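Local coordinates for bifunctional thiamine biosynthesis protein ThiDN (Methanocaldococcus jannaschii DSM 2661, PDB 2PHP), which probably phosphorylates hydroxymethylpyrimidine and its phosphate and, through the C-terminal ThiN domain described here, condenses the resulting pyrophosphate with thiazole phosphate into thiamine phosphate, at residues 19-24 and 166-171; 25-30 and 172-177; 116-121 and 127-132; 136-141 and 146-151. All blocks are in the same frame, centred on the assembly; numbering follows the deposited sequence.

The four contacts illustrate how a ThiN domain, the probable thiamine-phosphate synthase part of ThiDN, sandwiches one mixed sheet between helices. Interactions 1 and 2 follow each other along helix 167-185, their centres about 9 Å apart, and pair it with the end of helix 8-22 and the loop after it, so chain segments near the two ends of the domain come together. Interactions 3 and 4, which lie between those segments in sequence, share helix 129-141 and the neighbouring strands 115-117 and 147-150; their centres are also about 9 Å apart. The centres of interactions 1 and 3 are about 26 Å apart, whereas interactions 2 and 4 touch directly through a Lys173-Asp146 salt bridge and Ile177-Ile147 packing.

Interaction 1: 19-24 and 166-171; sequences IYLLKK and DAIEVV
Helix-to-helix packing over a beta sheet is the theme where Leu21 and Leu22, near the end of helix 8-22, meet Val171 on helix 167-185. The two helices lie on strands 37-40 and 95-100 of the ThiN domain, and this contact joins helix 8-22 to helix 167-185 without a single hydrogen bond between the two segments. Val171 is the hub. Its CG1, placed opposite the backbone N (chi1 164°), reaches forward between the two leucines, 4.0 Å from Leu21 CB and 3.8 Å from Leu22 CD2. The other branch comes nearer still: Val171 CG2 is modelled 3.4 Å from Leu22 CD2, closer than ordinary van der Waals contact. Leu22 also departs from a staggered chi1, at -133°, and the short distance may reflect either strain or an imprecisely placed rotamer. The two side chains cross obliquely, one methyl of Leu22 facing both methyls of the valine. One turn earlier on the second helix the fit is looser, Ile168 CG2 lying 4.2 Å from Leu21 CD1. Beneath, Val171 rests on Ile37 and Leu22 on Met97, both from the sheet. On the outer side Tyr5 of the second subunit packs on Leu21, and Lys23 makes a salt bridge to Asp70 of that subunit, so the helix end also serves the assembly. Helix 167-185 is itself capped at its start by Asp166, whose OD1 accepts from Glu169 N at 2.8 Å, with an N-H...O angle of 157°.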
# COMPACT_ATOMS: atom_id res chain seq x y z
N ILE B 19 0.45 -10.41 -12.39
CA ILE B 19 -0.03 -9.22 -11.69
C ILE B 19 0.55 -7.96 -12.34
O ILE B 19 -0.14 -6.94 -12.48
CB ILE B 19 0.38 -9.25 -10.18
CG1 ILE B 19 -0.26 -10.45 -9.48
CG2 ILE B 19 -0.06 -7.97 -9.49
CD1 ILE B 19 -1.77 -10.42 -9.46
N TYR B 20 1.82 -8.03 -12.73
CA TYR B 20 2.48 -6.90 -13.38
C TYR B 20 1.70 -6.55 -14.65
O TYR B 20 1.55 -5.37 -15.00
CB TYR B 20 3.92 -7.28 -13.72
CG TYR B 20 4.66 -6.29 -14.61
CD1 TYR B 20 5.27 -5.15 -14.07
CD2 TYR B 20 4.73 -6.49 -15.99
CE1 TYR B 20 5.95 -4.24 -14.89
CE2 TYR B 20 5.41 -5.59 -16.81
CZ TYR B 20 6.01 -4.47 -16.27
OH TYR B 20 6.67 -3.60 -17.11
N LEU B 21 1.19 -7.57 -15.34
CA LEU B 21 0.41 -7.36 -16.56
C LEU B 21 -0.97 -6.79 -16.22
O LEU B 21 -1.49 -5.92 -16.92
CB LEU B 21 0.24 -8.67 -17.33
CG LEU B 21 1.48 -9.27 -18.01
CD1 LEU B 21 1.14 -10.61 -18.66
CD2 LEU B 21 2.01 -8.29 -19.05
N LEU B 22 -1.54 -7.28 -15.13
CA LEU B 22 -2.86 -6.84 -14.69
C LEU B 22 -2.83 -5.35 -14.34
O LEU B 22 -3.75 -4.61 -14.70
CB LEU B 22 -3.31 -7.64 -13.47
CG LEU B 22 -4.73 -8.21 -13.46
CD1 LEU B 22 -5.72 -7.15 -13.91
CD2 LEU B 22 -4.80 -9.43 -14.36
N LYS B 23 -1.78 -4.91 -13.65
CA LYS B 23 -1.68 -3.52 -13.24
C LYS B 23 -1.64 -2.56 -14.43
O LYS B 23 -1.90 -1.37 -14.28
CB LYS B 23 -0.43 -3.30 -12.38
CG LYS B 23 -0.50 -3.99 -11.03
CD LYS B 23 0.75 -3.78 -10.17
CE LYS B 23 0.91 -2.33 -9.73
NZ LYS B 23 1.13 -1.42 -10.88
N LYS B 24 -1.33 -3.09 -15.62
CA LYS B 24 -1.27 -2.28 -16.83
C LYS B 24 -2.59 -2.28 -17.59
O LYS B 24 -2.76 -1.53 -18.55
CB LYS B 24 -0.19 -2.81 -17.79
CG LYS B 24 1.25 -2.56 -17.33
CD LYS B 24 2.24 -2.85 -18.45
CE LYS B 24 3.65 -2.45 -18.06
NZ LYS B 24 4.60 -2.42 -19.20
N ASP B 166 -1.22 -21.67 -16.48
CA ASP B 166 -0.53 -20.89 -15.47
C ASP B 166 -1.16 -19.50 -15.38
O ASP B 166 -1.97 -19.12 -16.24
CB ASP B 166 0.97 -20.78 -15.74
CG ASP B 166 1.29 -20.20 -17.10
OD1 ASP B 166 0.73 -19.14 -17.46
OD2 ASP B 166 2.12 -20.81 -17.81
N ALA B 167 -0.80 -18.76 -14.34
CA ALA B 167 -1.36 -17.43 -14.12
C ALA B 167 -1.24 -16.47 -15.30
O ALA B 167 -2.14 -15.67 -15.54
CB ALA B 167 -0.73 -16.81 -12.86
N ILE B 168 -0.12 -16.53 -16.01
CA ILE B 168 0.09 -15.64 -17.15
C ILE B 168 -0.90 -15.96 -18.26
O ILE B 168 -1.44 -15.05 -18.90
CB ILE B 168 1.52 -15.75 -17.71
CG1 ILE B 168 2.54 -15.45 -16.60
CG2 ILE B 168 1.70 -14.77 -18.86
CD1 ILE B 168 4.00 -15.60 -17.02
N GLU B 169 -1.13 -17.25 -18.49
CA GLU B 169 -2.06 -17.66 -19.52
C GLU B 169 -3.47 -17.19 -19.15
O GLU B 169 -4.25 -16.79 -20.01
CB GLU B 169 -2.05 -19.18 -19.67
CG GLU B 169 -2.69 -19.65 -20.97
CD GLU B 169 -2.68 -21.15 -21.12
OE1 GLU B 169 -3.47 -21.83 -20.43
OE2 GLU B 169 -1.86 -21.65 -21.93
N VAL B 170 -3.78 -17.25 -17.86
CA VAL B 170 -5.09 -16.83 -17.38
C VAL B 170 -5.30 -15.33 -17.61
O VAL B 170 -6.35 -14.90 -18.09
CB VAL B 170 -5.26 -17.15 -15.88
CG1 VAL B 170 -6.49 -16.43 -15.32
CG2 VAL B 170 -5.40 -18.64 -15.69
N VAL B 171 -4.28 -14.54 -17.28
CA VAL B 171 -4.35 -13.09 -17.44
C VAL B 171 -4.48 -12.68 -18.91
O VAL B 171 -5.14 -11.67 -19.22
CB VAL B 171 -3.14 -12.40 -16.79
CG1 VAL B 171 -2.99 -10.98 -17.28
CG2 VAL B 171 -3.34 -12.39 -15.28

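Interaction 2: 25-30 and 172-177; sequences MNFTLI and KKVEVI
Met25, Phe27 and Leu29, spaced along the irregular chain that follows helix 8-22, each lay a side chain on one residue of helix 167-185. The inner part of the contact is fully apolar. Leu29 CD1 touches Ile177 CG2 at 3.6 Å, the two side chains meeting at about a right angle, and both residues are buried. Deeper, on the side of the sheet, lies the Phe27 ring; with CG anti to the backbone N (chi1 -179°), the end of the ring comes near the helix and CE1 lies 4.1 Å from Val174 CG1, a more relaxed fit. Toward the solvent the contact changes character. Met25, present as selenomethionine, runs across Glu175 and sets its SE 3.7 Å from Glu175 CB and 3.9 Å from Glu175 CA, so the large, polarisable selenium lies on the aliphatic root of an acidic residue. Glu175 is extended beyond CG, which carries its carboxylate past this apolar patch, and both residues stay partly exposed. The loop is fixed by polar bonds next to the contact: Thr28 OG1 is hydrogen-bonded to Gln178 NE2, and the Leu29 backbone to that of Lys100. Phe27 and Leu29 are thus wedged between helix 167-185 and strand 95-100, Phe27 touching Met97 and Ile99 of that strand, while Val174 and Ile177 continue onto Val162 of the neighbouring strand 159-164.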
# COMPACT_ATOMS: atom_id res chain seq x y z
N MSE B 25 -3.50 -3.14 -17.16
CA MSE B 25 -4.80 -3.26 -17.80
C MSE B 25 -5.83 -2.31 -17.21
O MSE B 25 -5.69 -1.85 -16.08
CB MSE B 25 -5.33 -4.68 -17.63
CG MSE B 25 -5.15 -5.59 -18.82
SE MSE B 25 -5.59 -7.40 -18.34
CE MSE B 25 -3.78 -8.02 -18.16
N ASN B 26 -6.81 -1.99 -18.01
CA ASN B 26 -7.96 -1.26 -17.51
C ASN B 26 -9.06 -2.22 -17.07
O ASN B 26 -10.05 -2.39 -17.71
CB ASN B 26 -8.48 -0.29 -18.57
CG ASN B 26 -9.83 0.29 -18.22
OD1 ASN B 26 -10.05 0.74 -17.10
ND2 ASN B 26 -10.75 0.27 -19.18
N PHE B 27 -8.61 -3.00 -16.08
CA PHE B 27 -9.42 -4.08 -15.54
C PHE B 27 -10.59 -3.52 -14.75
O PHE B 27 -10.41 -2.88 -13.70
CB PHE B 27 -8.51 -4.97 -14.66
CG PHE B 27 -9.21 -6.15 -14.05
CD1 PHE B 27 -9.97 -7.02 -14.82
CD2 PHE B 27 -9.07 -6.42 -12.69
CE1 PHE B 27 -10.59 -8.14 -14.25
CE2 PHE B 27 -9.68 -7.53 -12.10
CZ PHE B 27 -10.45 -8.39 -12.88
N THR B 28 -11.79 -3.73 -15.26
CA THR B 28 -12.99 -3.24 -14.60
C THR B 28 -13.92 -4.39 -14.25
O THR B 28 -14.93 -4.20 -13.58
CB THR B 28 -13.74 -2.24 -15.51
OG1 THR B 28 -14.17 -2.92 -16.71
CG2 THR B 28 -12.83 -1.07 -15.89
N LEU B 29 -13.57 -5.58 -14.72
CA LEU B 29 -14.38 -6.76 -14.45
C LEU B 29 -14.14 -7.28 -13.02
O LEU B 29 -13.85 -8.46 -12.81
CB LEU B 29 -14.07 -7.84 -15.49
CG LEU B 29 -14.60 -7.59 -16.92
CD1 LEU B 29 -14.13 -8.69 -17.87
CD2 LEU B 29 -16.11 -7.55 -16.89
N ILE B 30 -14.28 -6.38 -12.05
CA ILE B 30 -14.08 -6.71 -10.64
C ILE B 30 -15.40 -6.94 -9.91
O ILE B 30 -16.25 -6.04 -9.83
CB ILE B 30 -13.32 -5.58 -9.90
CG1 ILE B 30 -11.97 -5.34 -10.59
CG2 ILE B 30 -13.10 -5.97 -8.42
CD1 ILE B 30 -11.30 -4.06 -10.18
N LYS B 172 -3.88 -13.44 -19.81
CA LYS B 172 -3.98 -13.14 -21.24
C LYS B 172 -5.43 -13.33 -21.68
O LYS B 172 -5.97 -12.50 -22.41
CB LYS B 172 -3.04 -14.03 -22.05
CG LYS B 172 -1.55 -13.75 -21.81
CD LYS B 172 -1.15 -12.35 -22.25
CE LYS B 172 0.33 -12.11 -22.02
NZ LYS B 172 1.17 -13.17 -22.66
N LYS B 173 -6.06 -14.42 -21.24
CA LYS B 173 -7.47 -14.68 -21.59
C LYS B 173 -8.35 -13.56 -21.03
O LYS B 173 -9.24 -13.05 -21.73
CB LYS B 173 -7.94 -16.02 -21.02
CG LYS B 173 -7.27 -17.24 -21.64
CD LYS B 173 -7.81 -18.54 -21.04
CE LYS B 173 -6.93 -19.73 -21.41
NZ LYS B 173 -7.48 -20.99 -20.84
N VAL B 174 -8.11 -13.20 -19.77
CA VAL B 174 -8.87 -12.14 -19.11
C VAL B 174 -8.77 -10.81 -19.87
O VAL B 174 -9.75 -10.07 -19.95
CB VAL B 174 -8.38 -11.90 -17.66
CG1 VAL B 174 -8.93 -10.59 -17.12
CG2 VAL B 174 -8.81 -13.06 -16.76
N GLU B 175 -7.61 -10.52 -20.44
CA GLU B 175 -7.43 -9.29 -21.20
C GLU B 175 -8.33 -9.31 -22.44
O GLU B 175 -8.92 -8.30 -22.80
CB GLU B 175 -5.97 -9.13 -21.62
CG GLU B 175 -5.70 -7.95 -22.54
CD GLU B 175 -4.23 -7.84 -22.89
OE1 GLU B 175 -3.63 -8.88 -23.24
OE2 GLU B 175 -3.68 -6.72 -22.83
N VAL B 176 -8.42 -10.46 -23.08
CA VAL B 176 -9.25 -10.60 -24.27
C VAL B 176 -10.70 -10.33 -23.87
O VAL B 176 -11.41 -9.57 -24.53
CB VAL B 176 -9.13 -12.02 -24.87
CG1 VAL B 176 -10.13 -12.20 -26.01
CG2 VAL B 176 -7.71 -12.25 -25.37
N ILE B 177 -11.12 -10.95 -22.77
CA ILE B 177 -12.48 -10.80 -22.26
C ILE B 177 -12.76 -9.34 -21.90
O ILE B 177 -13.83 -8.81 -22.19
CB ILE B 177 -12.70 -11.68 -21.00
CG1 ILE B 177 -12.66 -13.16 -21.38
CG2 ILE B 177 -14.03 -11.34 -20.34
CD1 ILE B 177 -12.74 -14.10 -20.20

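Interaction 3: 116-121 and 127-132; sequences SSFDRK and VSTMEW
Phe118 reaches across from the end of strand 115-117 to the first turn of helix 129-141, where Thr129, Met130 and Trp132 receive its ring. From CB, directed toward the helix, the chain turns at once: chi1 of 68° sets CG between the backbone N and the carbonyl carbon. Going round the ring, CD1 comes first, 3.8 Å from Trp132 CZ3. Next, CE1 passes Thr129 CG2 at the longer distance of 4.4 Å, and at the tip CZ lies 3.8 Å from CE of Met130, a selenomethionine. The planes of the phenyl and the six-membered indole ring make an angle of 76°, with centroids 5.9 Å apart, an oblique pairing. Trp132 also presents its edge to the backbone, with Asp119 O near the indole plane and 3.2 Å from CH2. A serine in place of Trp132 would probably open a gap beside Phe118 CD1 and leave Asp119 O without the indole edge next to it. Arg120 adds its guanidinium to the same helix turn: its NH1 lies 3.5 Å from Thr129 CG2 and its NH2 3.7 Å from Met130 CE, while NE forms a salt bridge with Asp150 of the neighbouring strand. Asp119 stiffens the turn, its OD1 accepting from Lys121 N at 2.6 Å as an Asx turn. The helix begins with Ser128 as N-cap, through a weak bond to Glu131 N. Together they make the strand-to-helix side of a beta-alpha-beta crossover, in which helix 129-141 links the parallel strands 115-117 and 147-150.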
# COMPACT_ATOMS: atom_id res chain seq x y z
N SER B 116 -18.47 -23.48 -19.68
CA SER B 116 -19.30 -24.46 -19.00
C SER B 116 -19.77 -23.80 -17.71
O SER B 116 -19.30 -22.72 -17.36
CB SER B 116 -18.50 -25.73 -18.71
OG SER B 116 -19.34 -26.72 -18.14
N SER B 117 -20.70 -24.43 -17.01
CA SER B 117 -21.21 -23.84 -15.78
C SER B 117 -21.86 -24.84 -14.83
O SER B 117 -21.85 -26.05 -15.06
CB SER B 117 -22.23 -22.76 -16.15
OG SER B 117 -23.26 -23.32 -16.95
N PHE B 118 -22.41 -24.32 -13.74
CA PHE B 118 -23.10 -25.11 -12.73
C PHE B 118 -24.16 -24.23 -12.07
O PHE B 118 -24.08 -23.00 -12.14
CB PHE B 118 -22.12 -25.66 -11.68
CG PHE B 118 -21.51 -24.61 -10.80
CD1 PHE B 118 -22.17 -24.15 -9.67
CD2 PHE B 118 -20.26 -24.07 -11.11
CE1 PHE B 118 -21.61 -23.16 -8.86
CE2 PHE B 118 -19.69 -23.09 -10.31
CZ PHE B 118 -20.36 -22.63 -9.18
N ASP B 119 -25.14 -24.86 -11.42
CA ASP B 119 -26.24 -24.15 -10.78
C ASP B 119 -26.21 -24.32 -9.27
O ASP B 119 -26.41 -25.43 -8.77
CB ASP B 119 -27.57 -24.69 -11.31
CG ASP B 119 -28.77 -23.86 -10.85
OD1 ASP B 119 -28.73 -23.31 -9.73
OD2 ASP B 119 -29.75 -23.77 -11.61
N ARG B 120 -26.00 -23.23 -8.54
CA ARG B 120 -25.95 -23.29 -7.08
C ARG B 120 -27.20 -23.93 -6.48
O ARG B 120 -27.13 -24.54 -5.42
CB ARG B 120 -25.73 -21.88 -6.49
CG ARG B 120 -24.28 -21.38 -6.61
CD ARG B 120 -24.16 -19.90 -6.22
NE ARG B 120 -22.80 -19.38 -6.36
CZ ARG B 120 -21.81 -19.60 -5.49
NH1 ARG B 120 -22.02 -20.31 -4.39
NH2 ARG B 120 -20.60 -19.10 -5.71
N LYS B 121 -28.34 -23.81 -7.17
CA LYS B 121 -29.57 -24.40 -6.66
C LYS B 121 -29.55 -25.94 -6.72
O LYS B 121 -30.27 -26.59 -5.97
CB LYS B 121 -30.78 -23.91 -7.45
CG LYS B 121 -31.00 -22.42 -7.42
CD LYS B 121 -32.28 -22.05 -8.15
CE LYS B 121 -32.25 -22.38 -9.65
NZ LYS B 121 -32.11 -23.82 -10.00
N VAL B 127 -21.31 -31.05 0.63
CA VAL B 127 -20.26 -30.89 -0.36
C VAL B 127 -19.82 -29.44 -0.35
O VAL B 127 -20.53 -28.58 0.18
CB VAL B 127 -20.74 -31.23 -1.79
CG1 VAL B 127 -21.14 -32.69 -1.88
CG2 VAL B 127 -21.89 -30.32 -2.19
N SER B 128 -18.65 -29.18 -0.92
CA SER B 128 -18.12 -27.83 -1.03
C SER B 128 -18.63 -27.29 -2.36
O SER B 128 -18.41 -27.90 -3.41
CB SER B 128 -16.60 -27.87 -1.03
OG SER B 128 -16.06 -26.73 -1.69
N THR B 129 -19.33 -26.16 -2.33
CA THR B 129 -19.86 -25.58 -3.55
C THR B 129 -18.81 -25.51 -4.66
O THR B 129 -19.09 -25.88 -5.80
CB THR B 129 -20.38 -24.15 -3.33
OG1 THR B 129 -21.26 -24.12 -2.19
CG2 THR B 129 -21.14 -23.67 -4.56
N MSE B 130 -17.61 -25.03 -4.33
CA MSE B 130 -16.56 -24.88 -5.34
C MSE B 130 -16.01 -26.19 -5.90
O MSE B 130 -15.65 -26.25 -7.07
CB MSE B 130 -15.41 -24.03 -4.80
CG MSE B 130 -15.77 -22.55 -4.63
SE MSE B 130 -16.33 -21.67 -6.30
CE MSE B 130 -18.25 -21.89 -6.08
N GLU B 131 -15.94 -27.23 -5.08
CA GLU B 131 -15.43 -28.51 -5.56
C GLU B 131 -16.50 -29.18 -6.43
O GLU B 131 -16.23 -29.63 -7.54
CB GLU B 131 -15.06 -29.41 -4.38
CG GLU B 131 -14.29 -28.70 -3.29
CD GLU B 131 -13.85 -29.61 -2.16
OE1 GLU B 131 -14.62 -30.52 -1.79
OE2 GLU B 131 -12.73 -29.40 -1.64
N TRP B 132 -17.71 -29.21 -5.90
CA TRP B 132 -18.83 -29.82 -6.60
C TRP B 132 -19.17 -29.10 -7.91
O TRP B 132 -19.36 -29.75 -8.95
CB TRP B 132 -20.06 -29.82 -5.68
CG TRP B 132 -21.32 -30.11 -6.40
CD1 TRP B 132 -21.81 -31.33 -6.76
CD2 TRP B 132 -22.23 -29.14 -6.95
NE1 TRP B 132 -22.96 -31.18 -7.49
CE2 TRP B 132 -23.24 -29.85 -7.62
CE3 TRP B 132 -22.27 -27.74 -6.93
CZ2 TRP B 132 -24.30 -29.20 -8.28
CZ3 TRP B 132 -23.32 -27.10 -7.58
CH2 TRP B 132 -24.32 -27.83 -8.25

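Interaction 4: 136-141 and 146-151; sequences IACEKF and DIIYDR
Ile148 rises from strand 147-150 and fits its branches under Ala137 and Cys138 of helix 129-141. The alanine methyl is the centre of the first shell: Ala137 CB lies 3.8 Å from Ile148 CG2 and 4.0 Å from Ile148 CD1, so it sits over both ends of the branched chain. With CG1 opposite the carbonyl carbon (chi1 -68°) and chi2 extended, CD1 is carried on toward the next helix residue and stops 4.1 Å from Cys138 SG. Replacing Ile148 by an alanine is likely to leave the Ala137 methyl and the cysteine sulfur without their apolar partner, opening a gap between helix and strand. This is the returning half of a beta-alpha-beta unit, in which the helix that left strand 115-117 lies back over the strand it leads to. A small residue at 137 lets the backbones come close, with the CA atoms of Ala137 and Ile148 6.6 Å apart. Farther out, strand 147-150 is held on both sides by main-chain bonds, Ile147 to Ala114 and Ser116, Ile148 to Arg161. Its ends are tied as well: Asp146 OD2 accepts from Ala114 N, and Asp150 OD1 makes a salt bridge with Arg161 NH1.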
# COMPACT_ATOMS: atom_id res chain seq x y z
N ILE B 136 -18.99 -30.69 -11.64
CA ILE B 136 -20.16 -30.71 -12.53
C ILE B 136 -19.88 -30.02 -13.86
O ILE B 136 -20.15 -30.57 -14.93
CB ILE B 136 -21.37 -30.00 -11.88
CG1 ILE B 136 -21.88 -30.80 -10.68
CG2 ILE B 136 -22.48 -29.81 -12.91
CD1 ILE B 136 -22.36 -32.19 -11.05
N ALA B 137 -19.34 -28.80 -13.79
CA ALA B 137 -19.02 -28.03 -14.98
C ALA B 137 -18.06 -28.76 -15.90
O ALA B 137 -18.19 -28.71 -17.12
CB ALA B 137 -18.43 -26.67 -14.58
N CYS B 138 -17.07 -29.42 -15.32
CA CYS B 138 -16.10 -30.15 -16.13
C CYS B 138 -16.70 -31.43 -16.71
O CYS B 138 -16.50 -31.72 -17.89
CB CYS B 138 -14.84 -30.43 -15.30
SG CYS B 138 -13.84 -28.94 -14.96
N GLU B 139 -17.44 -32.19 -15.90
CA GLU B 139 -18.05 -33.43 -16.39
C GLU B 139 -19.03 -33.09 -17.51
O GLU B 139 -19.17 -33.84 -18.47
CB GLU B 139 -18.79 -34.15 -15.25
CG GLU B 139 -17.90 -34.47 -14.05
CD GLU B 139 -18.59 -35.34 -13.01
OE1 GLU B 139 -19.79 -35.12 -12.74
OE2 GLU B 139 -17.93 -36.24 -12.45
N LYS B 140 -19.70 -31.95 -17.39
CA LYS B 140 -20.66 -31.51 -18.39
C LYS B 140 -19.97 -31.10 -19.69
O LYS B 140 -20.54 -31.25 -20.77
CB LYS B 140 -21.47 -30.32 -17.84
CG LYS B 140 -22.42 -29.71 -18.85
CD LYS B 140 -22.93 -28.34 -18.42
CE LYS B 140 -23.94 -28.40 -17.27
NZ LYS B 140 -23.39 -28.92 -15.98
N PHE B 141 -18.75 -30.60 -19.58
CA PHE B 141 -17.98 -30.16 -20.75
C PHE B 141 -17.13 -31.28 -21.33
O PHE B 141 -16.72 -31.23 -22.49
CB PHE B 141 -17.09 -28.98 -20.36
CG PHE B 141 -16.23 -28.47 -21.47
CD1 PHE B 141 -16.78 -27.74 -22.52
CD2 PHE B 141 -14.85 -28.70 -21.47
CE1 PHE B 141 -15.98 -27.25 -23.55
CE2 PHE B 141 -14.04 -28.22 -22.50
CZ PHE B 141 -14.61 -27.48 -23.54
N ASP B 146 -12.29 -23.12 -20.64
CA ASP B 146 -11.57 -21.88 -20.40
C ASP B 146 -12.32 -21.10 -19.33
O ASP B 146 -11.73 -20.35 -18.56
CB ASP B 146 -11.55 -21.02 -21.66
CG ASP B 146 -10.78 -21.66 -22.80
OD1 ASP B 146 -9.55 -21.81 -22.66
OD2 ASP B 146 -11.41 -22.01 -23.81
N ILE B 147 -13.63 -21.31 -19.28
CA ILE B 147 -14.48 -20.59 -18.35
C ILE B 147 -15.53 -21.44 -17.66
O ILE B 147 -16.17 -22.30 -18.28
CB ILE B 147 -15.21 -19.44 -19.09
CG1 ILE B 147 -14.20 -18.48 -19.70
CG2 ILE B 147 -16.16 -18.74 -18.15
CD1 ILE B 147 -14.81 -17.40 -20.57
N ILE B 148 -15.68 -21.20 -16.36
CA ILE B 148 -16.67 -21.86 -15.55
C ILE B 148 -17.37 -20.71 -14.85
O ILE B 148 -16.75 -19.96 -14.09
CB ILE B 148 -16.04 -22.80 -14.50
CG1 ILE B 148 -15.38 -24.00 -15.19
CG2 ILE B 148 -17.12 -23.31 -13.55
CD1 ILE B 148 -14.82 -25.02 -14.24
N TYR B 149 -18.65 -20.53 -15.13
CA TYR B 149 -19.40 -19.45 -14.52
C TYR B 149 -20.64 -20.02 -13.87
O TYR B 149 -20.96 -21.18 -14.05
CB TYR B 149 -19.79 -18.42 -15.59
CG TYR B 149 -20.97 -18.82 -16.47
CD1 TYR B 149 -22.28 -18.63 -16.03
CD2 TYR B 149 -20.77 -19.39 -17.73
CE1 TYR B 149 -23.37 -18.98 -16.83
CE2 TYR B 149 -21.86 -19.75 -18.54
CZ TYR B 149 -23.15 -19.54 -18.08
OH TYR B 149 -24.22 -19.88 -18.88
N ASP B 150 -21.31 -19.19 -13.08
CA ASP B 150 -22.55 -19.59 -12.44
C ASP B 150 -23.34 -18.30 -12.26
O ASP B 150 -22.76 -17.23 -12.08
CB ASP B 150 -22.30 -20.32 -11.12
CG ASP B 150 -21.99 -19.38 -9.96
OD1 ASP B 150 -20.89 -18.80 -9.94
OD2 ASP B 150 -22.86 -19.24 -9.08
N ARG B 151 -24.67 -18.41 -12.31
CA ARG B 151 -25.52 -17.23 -12.21
C ARG B 151 -25.79 -16.72 -10.79
O ARG B 151 -26.64 -15.85 -10.59
CB ARG B 151 -26.83 -17.49 -12.97
CG ARG B 151 -26.61 -17.74 -14.46
CD ARG B 151 -27.84 -17.42 -15.32
NE ARG B 151 -28.57 -18.61 -15.76
CZ ARG B 151 -29.42 -19.31 -15.01
NH1 ARG B 151 -29.67 -18.94 -13.76
NH2 ARG B 151 -30.03 -20.38 -15.51